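PDB 1ZZM: putative deoxyribonuclease yjjV from Escherichia coli, which is probably a metal-dependent hydrolase of the TatD family that acts on ester bonds and binds two divalent metal cations per subunit. Local coordinates for residues Asn250-Tyr253 and Thr254-Val258; Glu54-Gln57 and Pro58-Ala61; Gln108-Arg111 and Gln112-Leu115. All coordinates share one frame; numbering follows the deposited sequence.

All three contacts are local ones in a TIM-barrel-type fold. Interactions 1 and 3 sit at opposite ends of their helices, on opposite sides of the chain's centre and about 29 Å apart between centres: 250-258 closes helix 241-256, whereas 108-115 starts helix 109-125. Interaction 2 is a turn at the surface between helix 46-55 and strand 59-63. Interactions 1 and 2 meet where V258 CG2 lies 3.9 Å from Y60 CD1; interaction 3 is remote from both. Chemistry follows place: interaction 1 pairs a buried apolar side with a wet one, interaction 2 relies on one backbone bond and small apolar touches, and interaction 3 is rich in amides beside a zinc separate from the two-metal site.

Interaction 1 of 3, residues Asn250-Tyr253 and Thr254-Val258; sequences NNTY and TLFNV
Y253, in the last turn of helix 241-256, and N257, the first residue beyond it, run side by side and point the same way. The amide oxygen N257 OD1 stands over one face of the Y253 ring, displaced toward its rim and 3.8 Å from CZ, while ring and amide planes are turned 69° from each other. Y253 reaches this position with CG anti to its backbone nitrogen (chi1 -179°), which lays the ring alongside the later residue. A water bridges the two by donating to Y253 O (2.6 Å) and N257 OD1. The same Y253 O accepts N257 N at 2.7 Å, but with a bent N-H...O angle of 130°, as N257, with positive phi, leaves the helix.

On the inner side, T252 and F256 meet at a slant: T252 CG2 lies 4.0 Å from F256 CD2. The T252 hydroxyl turns back along the helix to L248 O, which leaves the methyl to do the packing. F256 N closes a nearly straight bond onto T252 O, and L255 CD2 sits over one face of the F256 ring.

At the earlier end, T254 grips N250 O twice: T254 OG1 lies 2.9 Å from N250 O, and T254 N reaches that oxygen from the opposite face of its plane. The OG1 bond probably restrains the T254 side chain about CA-CB.

N251 ND2 ties the helix to L199 O, in the loop before strand 202-204, and L202 O, at its start. T252, L255 and F256 all press on L203 of that strand; F256 also reaches V155 of strand 154-156 and V93 of strand 92-93, so the end of helix 241-256 packs against the barrel strands.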
# COMPACT_ATOMS: atom_id res chain seq x y z
N ASN A 250 13.11 0.91 -8.33
CA ASN A 250 14.19 0.85 -7.33
C ASN A 250 13.71 1.09 -5.89
O ASN A 250 14.17 0.44 -4.95
CB ASN A 250 15.28 1.88 -7.65
CG ASN A 250 16.06 1.53 -8.91
OD1 ASN A 250 15.93 0.44 -9.47
ND2 ASN A 250 16.88 2.48 -9.37
N ASN A 251 12.80 2.04 -5.74
CA ASN A 251 12.23 2.40 -4.46
C ASN A 251 11.49 1.21 -3.86
O ASN A 251 11.62 0.91 -2.65
CB ASN A 251 11.24 3.57 -4.65
CG ASN A 251 11.94 4.86 -5.08
OD1 ASN A 251 13.17 4.96 -5.08
ND2 ASN A 251 11.15 5.87 -5.42
N THR A 252 10.70 0.54 -4.70
CA THR A 252 9.93 -0.64 -4.30
C THR A 252 10.90 -1.75 -3.84
O THR A 252 10.68 -2.41 -2.84
CB THR A 252 9.07 -1.10 -5.50
OG1 THR A 252 8.22 -0.02 -5.91
CG2 THR A 252 8.21 -2.34 -5.12
N TYR A 253 11.98 -1.92 -4.58
CA TYR A 253 13.00 -2.93 -4.26
C TYR A 253 13.67 -2.58 -2.93
O TYR A 253 13.88 -3.45 -2.07
CB TYR A 253 14.03 -2.93 -5.41
CG TYR A 253 15.14 -3.94 -5.25
CD1 TYR A 253 15.08 -5.16 -5.91
CD2 TYR A 253 16.24 -3.67 -4.42
CE1 TYR A 253 16.09 -6.11 -5.76
CE2 TYR A 253 17.26 -4.63 -4.26
CZ TYR A 253 17.17 -5.85 -4.94
OH TYR A 253 18.13 -6.82 -4.78
N THR A 254 14.01 -1.31 -2.74
CA THR A 254 14.69 -0.89 -1.53
C THR A 254 13.83 -1.05 -0.28
O THR A 254 14.32 -1.44 0.79
CB THR A 254 15.16 0.57 -1.65
OG1 THR A 254 16.06 0.68 -2.76
CG2 THR A 254 15.89 0.99 -0.39
N LEU A 255 12.53 -0.80 -0.42
CA LEU A 255 11.64 -0.92 0.71
C LEU A 255 11.22 -2.35 1.03
O LEU A 255 11.28 -2.76 2.18
CB LEU A 255 10.39 -0.07 0.47
CG LEU A 255 9.42 -0.05 1.68
CD1 LEU A 255 10.15 0.60 2.85
CD2 LEU A 255 8.13 0.73 1.35
N PHE A 256 10.81 -3.11 0.00
CA PHE A 256 10.28 -4.48 0.14
C PHE A 256 11.15 -5.65 -0.30
O PHE A 256 10.92 -6.80 0.10
CB PHE A 256 9.00 -4.63 -0.68
CG PHE A 256 7.93 -3.68 -0.32
CD1 PHE A 256 7.25 -3.80 0.89
CD2 PHE A 256 7.54 -2.67 -1.22
CE1 PHE A 256 6.21 -2.95 1.20
CE2 PHE A 256 6.51 -1.82 -0.92
CZ PHE A 256 5.83 -1.96 0.30
N ASN A 257 12.12 -5.35 -1.16
CA ASN A 257 13.00 -6.37 -1.75
C ASN A 257 12.20 -7.17 -2.80
O ASN A 257 12.31 -8.40 -2.90
CB ASN A 257 13.57 -7.31 -0.67
CG ASN A 257 14.93 -7.90 -1.08
OD1 ASN A 257 15.77 -7.22 -1.68
ND2 ASN A 257 15.16 -9.15 -0.74
N VAL A 258 11.38 -6.45 -3.57
CA VAL A 258 10.56 -7.03 -4.65
C VAL A 258 11.13 -6.51 -5.97
O VAL A 258 10.98 -5.32 -6.28
CB VAL A 258 9.07 -6.60 -4.52
CG1 VAL A 258 8.29 -7.00 -5.76
CG2 VAL A 258 8.45 -7.24 -3.28
O HOH W 1 15.93 -4.51 -0.84

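Interaction 2 of 3, residues Glu54-Gln57 and Pro58-Ala61; sequences ENYQ and PLYA
A type I beta turn runs from Y56 to L59, closed by L59 N donating to Y56 O at 3.0 Å and 159°, with the nitrogen well above the carbonyl plane (51°). Y56 is the first residue to leave helical geometry after helix 46-55, so the turn reverses the chain into strand 59-63.

Across it, Y56 and L59 lie side by side and point the same way. L59 CG, anti to its carbonyl carbon (chi1 -54°), sends L59 CD1 to 3.7 Å from Y56 CB and near ring atom CD2, at the base of the tyrosine. P58 CD adds a second apolar touch on Y56 CB at 4.0 Å. The other flank is polar: one water donates to Q57 O (2.7 Å) and hydrogen-bonds with Y60 OH, bridging the turn to the strand, while Y60 CE2 stands 3.8 Å from Q57 O. K91 NZ also bonds to Q57 O and L59 O, and its charge makes a cation-pi contact with the Y60 ring.

The turn completes the beta-alpha-beta unit of strand 33-39, helix 46-55 and strand 59-63: L59 packs on L52 and I36, Y56 and L59 touch L25 of helix 21-30, and Y60 bonds through its backbone to I36 and V38.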
# COMPACT_ATOMS: atom_id res chain seq x y z
N GLU A 54 1.86 -17.64 -2.68
CA GLU A 54 2.58 -18.88 -2.90
C GLU A 54 2.30 -19.49 -4.27
O GLU A 54 3.17 -20.14 -4.85
CB GLU A 54 2.23 -19.86 -1.78
CG GLU A 54 3.25 -20.98 -1.59
CD GLU A 54 2.95 -21.84 -0.37
OE1 GLU A 54 1.98 -21.51 0.35
OE2 GLU A 54 3.68 -22.83 -0.13
N ASN A 55 1.10 -19.27 -4.81
CA ASN A 55 0.72 -19.87 -6.10
C ASN A 55 0.97 -19.06 -7.38
O ASN A 55 1.00 -19.62 -8.48
CB ASN A 55 -0.76 -20.28 -6.07
CG ASN A 55 -1.02 -21.44 -5.14
OD1 ASN A 55 -0.20 -22.36 -5.03
ND2 ASN A 55 -2.15 -21.42 -4.47
N TYR A 56 1.15 -17.74 -7.27
CA TYR A 56 1.37 -16.93 -8.46
C TYR A 56 2.69 -16.17 -8.36
O TYR A 56 2.89 -15.37 -7.44
CB TYR A 56 0.21 -15.94 -8.62
CG TYR A 56 -1.15 -16.63 -8.82
CD1 TYR A 56 -1.62 -16.92 -10.09
CD2 TYR A 56 -1.96 -16.95 -7.72
CE1 TYR A 56 -2.87 -17.50 -10.28
CE2 TYR A 56 -3.22 -17.55 -7.90
CZ TYR A 56 -3.66 -17.81 -9.19
OH TYR A 56 -4.91 -18.35 -9.39
N GLN A 57 3.59 -16.41 -9.30
CA GLN A 57 4.88 -15.73 -9.26
C GLN A 57 4.81 -14.21 -9.09
O GLN A 57 5.56 -13.64 -8.30
CB GLN A 57 5.71 -16.05 -10.52
CG GLN A 57 6.34 -17.44 -10.55
CD GLN A 57 7.63 -17.56 -9.71
OE1 GLN A 57 8.36 -18.55 -9.83
NE2 GLN A 57 7.90 -16.56 -8.86
N PRO A 58 3.89 -13.54 -9.80
CA PRO A 58 3.82 -12.08 -9.67
C PRO A 58 3.29 -11.51 -8.36
O PRO A 58 3.45 -10.33 -8.12
CB PRO A 58 2.88 -11.67 -10.82
CG PRO A 58 3.00 -12.78 -11.78
CD PRO A 58 2.95 -13.97 -10.85
N LEU A 59 2.67 -12.33 -7.52
CA LEU A 59 2.06 -11.78 -6.33
C LEU A 59 2.85 -11.93 -5.04
O LEU A 59 3.38 -12.98 -4.72
CB LEU A 59 0.66 -12.40 -6.14
CG LEU A 59 -0.29 -12.30 -7.33
CD1 LEU A 59 -1.58 -13.12 -7.01
CD2 LEU A 59 -0.64 -10.81 -7.55
N TYR A 60 2.91 -10.85 -4.29
CA TYR A 60 3.63 -10.86 -3.04
C TYR A 60 2.60 -10.46 -2.02
O TYR A 60 1.56 -9.84 -2.38
CB TYR A 60 4.77 -9.85 -3.09
CG TYR A 60 5.95 -10.37 -3.89
CD1 TYR A 60 7.08 -10.87 -3.24
CD2 TYR A 60 5.92 -10.40 -5.29
CE1 TYR A 60 8.16 -11.39 -3.94
CE2 TYR A 60 7.01 -10.92 -6.01
CZ TYR A 60 8.12 -11.42 -5.33
OH TYR A 60 9.19 -11.97 -6.00
N ALA A 61 2.87 -10.75 -0.76
CA ALA A 61 1.87 -10.46 0.26
C ALA A 61 2.34 -9.67 1.47
O ALA A 61 3.55 -9.58 1.73
CB ALA A 61 1.30 -11.80 0.75
O HOH W 2 8.27 -13.61 -7.98

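Interaction 3 of 3, residues Gln108-Arg111 and Gln112-Leu115; sequences QFER and QQWL
F109 and Q113, one turn apart early in helix 109-125, form the close-packed half of this contact. The Q113 amide is stacked on one face of the F109 ring, with planes 30° apart and Q113 NE2 3.3 Å from F109 CD2, offset toward the rim. With chi1 placing CG opposite the backbone N, F109 carries its ring along the helix to this amide. Q113 extends beyond CG and turns NE2 back to F109 O at 3.2 Å, 68° above the carbonyl plane, though the oxygen lies within the amide's own plane. Q113 N reaches F109 O at 3.0 Å from the opposite face, so one carbonyl takes two bonds from one residue.

Beside this pair, buried Q112 presents CD near the edge of the F109 ring. Its amide is spoken for at both ends, NE2 by P107 O and OE1 by D101 N. The side chain also lies about 3 Å from a bound polyether, probably from the crystallisation liquor, in a pocket also lined by Q108 at the N-cap position.

The looser side is wet. A water donates to E110 OE2 and accepts from Q113 NE2 (2.7 Å), linking the two side chains. R111 lies alongside W114 and points the same way, guanidinium and ring planes 19° apart; R111 NH1 is 3.7 Å from W114 CZ3, and R111 NH2 donates to H73 O.

Q113 OE1 accepts from H144 NE2, and H144 binds a further zinc with D117 and H148, separate from the two-metal site. With an alanine in place of Q113, the F109 ring would probably lose its amide cover and H144 its partner. The two bonds of NE2 probably keep the amide turned so that OE1 meets H144 NE2, making the glutamine a second-shell residue for that ligand.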
# COMPACT_ATOMS: atom_id res chain seq x y z
N GLN A 108 -13.81 4.51 16.85
CA GLN A 108 -13.12 3.79 17.94
C GLN A 108 -11.61 4.03 17.78
O GLN A 108 -10.80 3.11 17.73
CB GLN A 108 -13.44 2.31 17.86
CG GLN A 108 -14.90 1.99 18.19
CD GLN A 108 -15.24 0.53 18.03
OE1 GLN A 108 -14.62 -0.34 18.66
NE2 GLN A 108 -16.24 0.24 17.20
N PHE A 109 -11.27 5.31 17.68
CA PHE A 109 -9.89 5.74 17.46
C PHE A 109 -8.84 5.27 18.47
O PHE A 109 -7.72 4.95 18.08
CB PHE A 109 -9.87 7.27 17.31
CG PHE A 109 -8.65 7.81 16.60
CD1 PHE A 109 -8.16 7.17 15.47
CD2 PHE A 109 -8.02 8.96 17.06
CE1 PHE A 109 -7.02 7.69 14.81
CE2 PHE A 109 -6.89 9.48 16.40
CZ PHE A 109 -6.39 8.83 15.28
N GLU A 110 -9.18 5.25 19.76
CA GLU A 110 -8.20 4.78 20.75
C GLU A 110 -7.88 3.30 20.51
O GLU A 110 -6.70 2.91 20.55
CB GLU A 110 -8.73 4.94 22.20
CG GLU A 110 -8.83 6.39 22.67
CD GLU A 110 -7.47 7.04 22.93
OE1 GLU A 110 -6.52 6.32 23.29
OE2 GLU A 110 -7.36 8.27 22.77
N ARG A 111 -8.90 2.47 20.27
CA ARG A 111 -8.62 1.07 19.98
C ARG A 111 -7.86 0.95 18.66
O ARG A 111 -7.01 0.07 18.54
CB ARG A 111 -9.89 0.21 19.89
CG ARG A 111 -9.54 -1.25 19.55
CD ARG A 111 -10.63 -2.22 19.98
NE ARG A 111 -10.39 -3.60 19.54
CZ ARG A 111 -9.51 -4.44 20.09
NH1 ARG A 111 -8.75 -4.05 21.11
NH2 ARG A 111 -9.43 -5.69 19.64
N GLN A 112 -8.15 1.80 17.67
CA GLN A 112 -7.39 1.71 16.41
C GLN A 112 -5.91 1.92 16.69
O GLN A 112 -5.04 1.25 16.10
CB GLN A 112 -7.79 2.81 15.41
CG GLN A 112 -9.14 2.60 14.73
CD GLN A 112 -9.31 3.55 13.56
OE1 GLN A 112 -8.36 3.82 12.83
NE2 GLN A 112 -10.54 4.06 13.37
N GLN A 113 -5.61 2.91 17.54
CA GLN A 113 -4.20 3.18 17.84
C GLN A 113 -3.53 2.08 18.63
O GLN A 113 -2.35 1.79 18.41
CB GLN A 113 -4.07 4.50 18.58
CG GLN A 113 -4.48 5.64 17.67
CD GLN A 113 -4.55 6.95 18.38
OE1 GLN A 113 -3.55 7.64 18.55
NE2 GLN A 113 -5.75 7.31 18.83
N TRP A 114 -4.27 1.46 19.54
CA TRP A 114 -3.63 0.37 20.31
C TRP A 114 -3.31 -0.76 19.33
O TRP A 114 -2.22 -1.38 19.37
CB TRP A 114 -4.60 -0.16 21.39
CG TRP A 114 -4.05 -1.32 22.13
CD1 TRP A 114 -3.16 -1.27 23.17
CD2 TRP A 114 -4.30 -2.70 21.87
NE1 TRP A 114 -2.86 -2.55 23.59
CE2 TRP A 114 -3.54 -3.44 22.81
CE3 TRP A 114 -5.10 -3.38 20.95
CZ2 TRP A 114 -3.56 -4.84 22.85
CZ3 TRP A 114 -5.12 -4.77 20.99
CH2 TRP A 114 -4.35 -5.49 21.93
N LEU A 115 -4.26 -1.04 18.44
CA LEU A 115 -4.09 -2.13 17.49
C LEU A 115 -2.94 -1.84 16.53
O LEU A 115 -2.16 -2.73 16.18
CB LEU A 115 -5.39 -2.38 16.70
CG LEU A 115 -5.29 -3.50 15.66
CD1 LEU A 115 -4.84 -4.77 16.35
CD2 LEU A 115 -6.68 -3.74 15.02
O HOH W 3 -6.20 9.62 20.19